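Local structure of Esterase/lipase (Lactobacillus rhamnosus, 4N5H) at residues 6-11 with 203-208; 10-15 with 76-81. The protein is an esterase of the alpha/beta hydrolase fold that probably hydrolyses carboxylic ester bonds and may also transfer acyl groups. The protein carries 1 engineered substitution. All blocks are in the same frame, centred on the assembly; numbering follows the deposited sequence.

Interaction 1: residues 6-11 with 203-208; sequences AMLAKV and AAFYLD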
loop_
_atom_site.group_PDB
_atom_site.type_symbol
_atom_site.label_atom_id
_atom_site.label_comp_id
_atom_site.label_asym_id
_atom_site.label_seq_id
_atom_site.Cartn_x
_atom_site.Cartn_y
_atom_site.Cartn_z
ATOM N N ALA A 6 -11.664 34.000 -10.748
ATOM C CA ALA A 6 -12.091 33.055 -11.757
ATOM C C ALA A 6 -10.907 32.466 -12.542
ATOM O O ALA A 6 -10.889 31.264 -12.837
ATOM C CB ALA A 6 -13.020 33.715 -12.746
ATOM N N MET A 7 -9.955 33.319 -12.942
ATOM C CA MET A 7 -8.800 32.872 -13.683
ATOM C C MET A 7 -7.971 31.906 -12.782
ATOM O O MET A 7 -7.524 30.857 -13.279
ATOM C CB MET A 7 -7.935 34.033 -14.143
ATOM C CG MET A 7 -8.409 34.736 -15.401
ATOM S SD MET A 7 -7.256 36.034 -15.991
ATOM C CE MET A 7 -7.184 37.215 -14.628
ATOM N N LEU A 8 -7.812 32.243 -11.502
ATOM C CA LEU A 8 -7.088 31.386 -10.585
ATOM C C LEU A 8 -7.784 30.060 -10.469
ATOM O O LEU A 8 -7.148 28.986 -10.452
ATOM C CB LEU A 8 -6.932 32.024 -9.239
ATOM C CG LEU A 8 -6.264 31.184 -8.167
ATOM C CD1 LEU A 8 -4.835 30.875 -8.624
ATOM C CD2 LEU A 8 -6.251 31.889 -6.803
ATOM N N ALA A 9 -9.120 30.097 -10.378
ATOM C CA ALA A 9 -9.886 28.859 -10.272
ATOM C C ALA A 9 -9.746 27.968 -11.503
ATOM O O ALA A 9 -9.658 26.740 -11.367
ATOM C CB ALA A 9 -11.370 29.140 -9.900
ATOM N N LYS A 10 -9.622 28.549 -12.681
ATOM C CA LYS A 10 -9.376 27.785 -13.893
ATOM C C LYS A 10 -7.959 27.103 -13.931
ATOM O O LYS A 10 -7.790 25.939 -14.366
ATOM C CB LYS A 10 -9.458 28.698 -15.071
ATOM C CG LYS A 10 -10.893 28.839 -15.594
ATOM C CD LYS A 10 -10.890 29.306 -17.035
ATOM C CE LYS A 10 -9.901 28.456 -17.841
ATOM N NZ LYS A 10 -10.381 28.139 -19.214
ATOM N N VAL A 11 -6.970 27.894 -13.551
ATOM C CA VAL A 11 -5.599 27.366 -13.475
ATOM C C VAL A 11 -5.553 26.242 -12.463
ATOM O O VAL A 11 -5.042 25.158 -12.761
ATOM C CB VAL A 11 -4.617 28.490 -13.076
ATOM C CG1 VAL A 11 -3.230 27.915 -12.753
ATOM C CG2 VAL A 11 -4.460 29.469 -14.205
ATOM N N ALA A 203 -1.784 32.752 -20.480
ATOM C CA ALA A 203 -0.412 33.207 -20.381
ATOM C C ALA A 203 -0.315 34.512 -19.642
ATOM O O ALA A 203 0.612 34.705 -18.862
ATOM C CB ALA A 203 0.282 33.368 -21.724
ATOM N N ALA A 204 -1.195 35.457 -19.924
ATOM C CA ALA A 204 -0.950 36.781 -19.361
ATOM C C ALA A 204 -1.113 36.680 -17.842
ATOM O O ALA A 204 -0.460 37.397 -17.069
ATOM C CB ALA A 204 -1.901 37.820 -19.973
ATOM N N PHE A 205 -2.012 35.815 -17.401
ATOM C CA PHE A 205 -2.222 35.576 -15.980
ATOM C C PHE A 205 -0.983 34.907 -15.308
ATOM O O PHE A 205 -0.595 35.276 -14.196
ATOM C CB PHE A 205 -3.431 34.691 -15.750
ATOM C CG PHE A 205 -3.738 34.446 -14.315
ATOM C CD1 PHE A 205 -4.221 35.460 -13.519
ATOM C CD2 PHE A 205 -3.490 33.163 -13.722
ATOM C CE1 PHE A 205 -4.531 35.233 -12.182
ATOM C CE2 PHE A 205 -3.749 32.963 -12.393
ATOM C CZ PHE A 205 -4.256 33.984 -11.608
ATOM N N TYR A 206 -0.422 33.900 -15.958
ATOM C CA TYR A 206 0.857 33.312 -15.482
ATOM C C TYR A 206 1.995 34.374 -15.331
ATOM O O TYR A 206 2.764 34.423 -14.327
ATOM C CB TYR A 206 1.370 32.178 -16.372
ATOM C CG TYR A 206 0.720 30.853 -16.129
ATOM C CD1 TYR A 206 -0.539 30.595 -16.563
ATOM C CD2 TYR A 206 1.387 29.829 -15.484
ATOM C CE1 TYR A 206 -1.144 29.368 -16.310
ATOM C CE2 TYR A 206 0.806 28.594 -15.299
ATOM C CZ TYR A 206 -0.456 28.350 -15.748
ATOM O OH TYR A 206 -1.114 27.124 -15.518
ATOM N N LEU A 207 2.112 35.187 -16.346
ATOM C CA LEU A 207 3.139 36.204 -16.387
ATOM C C LEU A 207 2.945 37.245 -15.281
ATOM O O LEU A 207 3.924 37.667 -14.641
ATOM C CB LEU A 207 3.189 36.825 -17.784
ATOM C CG LEU A 207 3.582 35.899 -18.933
ATOM C CD1 LEU A 207 3.376 36.530 -20.303
ATOM C CD2 LEU A 207 5.015 35.512 -18.702
ATOM N N ASP A 208 1.700 37.632 -15.045
ATOM C CA ASP A 208 1.376 38.520 -13.951
ATOM C C ASP A 208 1.685 37.980 -12.572
ATOM O O ASP A 208 2.174 38.680 -11.702
ATOM C CB ASP A 208 -0.106 38.910 -14.034
ATOM C CG ASP A 208 -0.347 40.020 -15.083
ATOM O OD1 ASP A 208 0.666 40.585 -15.618
ATOM O OD2 ASP A 208 -1.542 40.365 -15.347
#
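M7 lies against the phenyl ring of F205, laying the root of its side chain over one face and curling its end beside the ring. Its CB stands 4.1 Å from the centroid of the F205 ring, 14° off the ring normal and shifted toward the rim, a CH-pi contact. The chain then runs out extended as far as SD, which adds an oblique Met-aromatic contact, M7 SD lying 4.8 Å from the centroid of the F205 ring. A bend at chi3 (-61°) brings the terminal methyl back, and M7 CE reaches F205 CD1 at 3.6 Å.

One residue on, L8 contributes less of its side chain than of its base: the backbone N of L8 lies 4.0 Å from F205 CZ, and its CB is almost as near, so the far end of the phenyl ring abuts the helix backbone itself. These residues belong to the N-terminal helix 2-28, while F205 sits on helix 203-211, which follows strand 179-183 and precedes strand 235-240 of the central sheet. Insertions between those strands of alpha/beta hydrolases commonly form part of a cap, and the packing of an N-terminal helix on one is consistent with such a role here. The two helix segments cross at -99°, their axes 10.9 Å apart at the closest.

V11, a full turn after M7, divides its two methyls between two rings. V11 CG2 meets F205 CD2 at 3.8 Å and also touches Y206 CE1, coming obliquely to both rings. V11 CG1 meets the end of the tyrosine tip to tip, 3.6 Å from Y206 OH. That hydroxyl has its polar partner in W15 NE1, and M202 packs against both M7 and V11 from the adjoining loop.

Interaction 2: residues 10-15 with 76-81; sequences KVQASW and GWFYGD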
loop_
_atom_site.group_PDB
_atom_site.type_symbol
_atom_site.label_atom_id
_atom_site.label_comp_id
_atom_site.label_asym_id
_atom_site.label_seq_id
_atom_site.Cartn_x
_atom_site.Cartn_y
_atom_site.Cartn_z
ATOM N N LYS A 10 -9.622 28.549 -12.681
ATOM C CA LYS A 10 -9.376 27.785 -13.893
ATOM C C LYS A 10 -7.959 27.103 -13.931
ATOM O O LYS A 10 -7.790 25.939 -14.366
ATOM C CB LYS A 10 -9.458 28.698 -15.071
ATOM C CG LYS A 10 -10.893 28.839 -15.594
ATOM C CD LYS A 10 -10.890 29.306 -17.035
ATOM C CE LYS A 10 -9.901 28.456 -17.841
ATOM N NZ LYS A 10 -10.381 28.139 -19.214
ATOM N N VAL A 11 -6.970 27.894 -13.551
ATOM C CA VAL A 11 -5.599 27.366 -13.475
ATOM C C VAL A 11 -5.553 26.242 -12.463
ATOM O O VAL A 11 -5.042 25.158 -12.761
ATOM C CB VAL A 11 -4.617 28.490 -13.076
ATOM C CG1 VAL A 11 -3.230 27.915 -12.753
ATOM C CG2 VAL A 11 -4.460 29.469 -14.205
ATOM N N GLN A 12 -6.120 26.453 -11.267
ATOM C CA GLN A 12 -6.106 25.392 -10.240
ATOM C C GLN A 12 -6.874 24.141 -10.656
ATOM O O GLN A 12 -6.450 23.040 -10.303
ATOM C CB GLN A 12 -6.554 25.895 -8.858
ATOM C CG GLN A 12 -5.744 27.073 -8.348
ATOM C CD GLN A 12 -4.311 26.755 -7.923
ATOM O OE1 GLN A 12 -3.744 27.493 -7.083
ATOM N NE2 GLN A 12 -3.711 25.660 -8.477
ATOM N N ALA A 13 -7.945 24.262 -11.452
ATOM C CA ALA A 13 -8.641 23.062 -11.959
ATOM C C ALA A 13 -7.769 22.289 -12.950
ATOM O O ALA A 13 -7.816 21.045 -12.963
ATOM C CB ALA A 13 -9.965 23.429 -12.676
ATOM N N SER A 14 -7.014 22.990 -13.791
ATOM C CA SER A 14 -6.115 22.340 -14.746
ATOM C C SER A 14 -5.086 21.577 -13.933
ATOM O O SER A 14 -4.819 20.410 -14.211
ATOM C CB SER A 14 -5.368 23.288 -15.633
ATOM O OG SER A 14 -6.271 24.009 -16.469
ATOM N N TRP A 15 -4.495 22.228 -12.922
ATOM C CA TRP A 15 -3.480 21.504 -12.135
ATOM C C TRP A 15 -4.040 20.407 -11.280
ATOM O O TRP A 15 -3.378 19.440 -11.005
ATOM C CB TRP A 15 -2.567 22.505 -11.351
ATOM C CG TRP A 15 -1.766 23.232 -12.296
ATOM C CD1 TRP A 15 -1.879 24.582 -12.636
ATOM C CD2 TRP A 15 -0.667 22.746 -13.086
ATOM N NE1 TRP A 15 -1.019 24.885 -13.632
ATOM C CE2 TRP A 15 -0.216 23.808 -13.889
ATOM C CE3 TRP A 15 -0.011 21.516 -13.174
ATOM C CZ2 TRP A 15 0.815 23.653 -14.829
ATOM C CZ3 TRP A 15 1.016 21.366 -14.092
ATOM C CH2 TRP A 15 1.420 22.458 -14.903
ATOM N N GLY A 76 4.298 24.255 -13.763
ATOM C CA GLY A 76 3.724 25.531 -14.134
ATOM C C GLY A 76 3.836 26.642 -13.149
ATOM O O GLY A 76 3.024 27.605 -13.159
ATOM N N TRP A 77 4.768 26.551 -12.186
ATOM C CA TRP A 77 4.934 27.499 -11.065
ATOM C C TRP A 77 3.860 27.536 -9.989
ATOM O O TRP A 77 4.065 28.104 -8.906
ATOM C CB TRP A 77 5.334 28.934 -11.590
ATOM C CG TRP A 77 6.397 29.087 -12.628
ATOM C CD1 TRP A 77 7.731 29.155 -12.412
ATOM C CD2 TRP A 77 6.245 29.145 -14.048
ATOM N NE1 TRP A 77 8.393 29.268 -13.546
ATOM C CE2 TRP A 77 7.528 29.274 -14.595
ATOM C CE3 TRP A 77 5.128 29.143 -14.911
ATOM C CZ2 TRP A 77 7.775 29.387 -15.992
ATOM C CZ3 TRP A 77 5.334 29.282 -16.247
ATOM C CH2 TRP A 77 6.671 29.392 -16.811
ATOM N N PHE A 78 2.755 26.806 -10.273
ATOM C CA PHE A 78 1.550 26.743 -9.450
ATOM C C PHE A 78 1.330 25.411 -8.741
ATOM O O PHE A 78 0.468 25.264 -7.872
ATOM C CB PHE A 78 0.282 26.963 -10.343
ATOM C CG PHE A 78 -0.054 28.417 -10.633
ATOM C CD1 PHE A 78 0.500 29.065 -11.726
ATOM C CD2 PHE A 78 -0.952 29.106 -9.809
ATOM C CE1 PHE A 78 0.162 30.390 -12.056
ATOM C CE2 PHE A 78 -1.263 30.446 -10.131
ATOM C CZ PHE A 78 -0.695 31.058 -11.210
ATOM N N TYR A 79 2.162 24.415 -9.077
ATOM C CA TYR A 79 1.890 23.014 -8.717
ATOM C C TYR A 79 3.206 22.314 -8.411
ATOM O O TYR A 79 4.251 22.553 -9.018
ATOM C CB TYR A 79 1.179 22.268 -9.853
ATOM C CG TYR A 79 1.044 20.794 -9.757
ATOM C CD1 TYR A 79 1.866 19.968 -10.453
ATOM C CD2 TYR A 79 0.176 20.223 -8.875
ATOM C CE1 TYR A 79 1.775 18.609 -10.343
ATOM C CE2 TYR A 79 0.094 18.859 -8.695
ATOM C CZ TYR A 79 0.914 18.028 -9.454
ATOM O OH TYR A 79 0.883 16.612 -9.341
ATOM N N GLY A 80 3.108 21.370 -7.485
ATOM C CA GLY A 80 4.207 20.406 -7.273
ATOM C C GLY A 80 4.801 20.538 -5.886
ATOM O O GLY A 80 4.500 21.440 -5.101
ATOM N N ASP A 81 5.714 19.612 -5.569
ATOM C CA ASP A 81 6.398 19.630 -4.306
ATOM C C ASP A 81 7.652 18.757 -4.406
ATOM O O ASP A 81 7.942 18.287 -5.506
ATOM C CB ASP A 81 5.493 19.167 -3.124
ATOM C CG ASP A 81 4.943 17.766 -3.292
ATOM O OD1 ASP A 81 5.597 16.892 -3.913
ATOM O OD2 ASP A 81 3.734 17.525 -2.895
HETATM O O HOH W 1 -1.849 23.862 -7.769
#
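W15 turns its CG anti to its own carbonyl carbon (chi1 -68°), and Y79 turns its CG anti to its backbone N (chi1 169°), which brings the indole beside the base of the tyrosine side chain. Segment 76-81, in the loop after strand 66-72, opens with the last two residues, G76 and W77, of an HGGGW sequence, which in related alpha/beta hydrolases forms part of the oxyanion hole; a similar role is likely here. Y79 CB stands above the indole plane, out toward its rim, and is 3.6 Å from W15 CE3. The phenol ring of Y79 and the six-membered ring of W15 are tilted by only 14°, but they are slid so far apart, with centroids separated by 5.5 Å, that they barely overlap.

The benzo end of the indole slips close to the backbone of G76, W15 CZ2 standing 3.5 Å from G76 CA, a closeness permitted by the absence of a side chain there. The F78 side chain crosses that of W15 at about a right angle, its CB 3.9 Å from W15 CD1. V11 CG1 sits over the middle of the F78 ring, 3.9 Å from its centroid, in a CH-pi contact, while Q12 OE1 lies at the ring edge. Q12 is further tied to the loop through one water, which accepts from Q12 NE2 at 2.7 Å and donates to F78 O at 2.7 Å.

In the fold
Both contacts start on helix 2-28 and share K10 and V11. Residues 6-11 open interaction 1 and residues 10-15 open interaction 2 one turn later. Interaction 2 closes first, at 76-81, after about 60 residues that take in the first strands of the sheet; interaction 1 closes only at 203-208, on helix 203-211, so the shorter closure lies within the longer, overlapping at the shared residues. The two partners also meet each other: Y206 packs edge-to-face on F78, and F205 CE2 lies 3.8 Å from F78 CZ. The N-terminal helix, the HGGGW loop and helix 203-211 thus converge on one hydrophobic cluster.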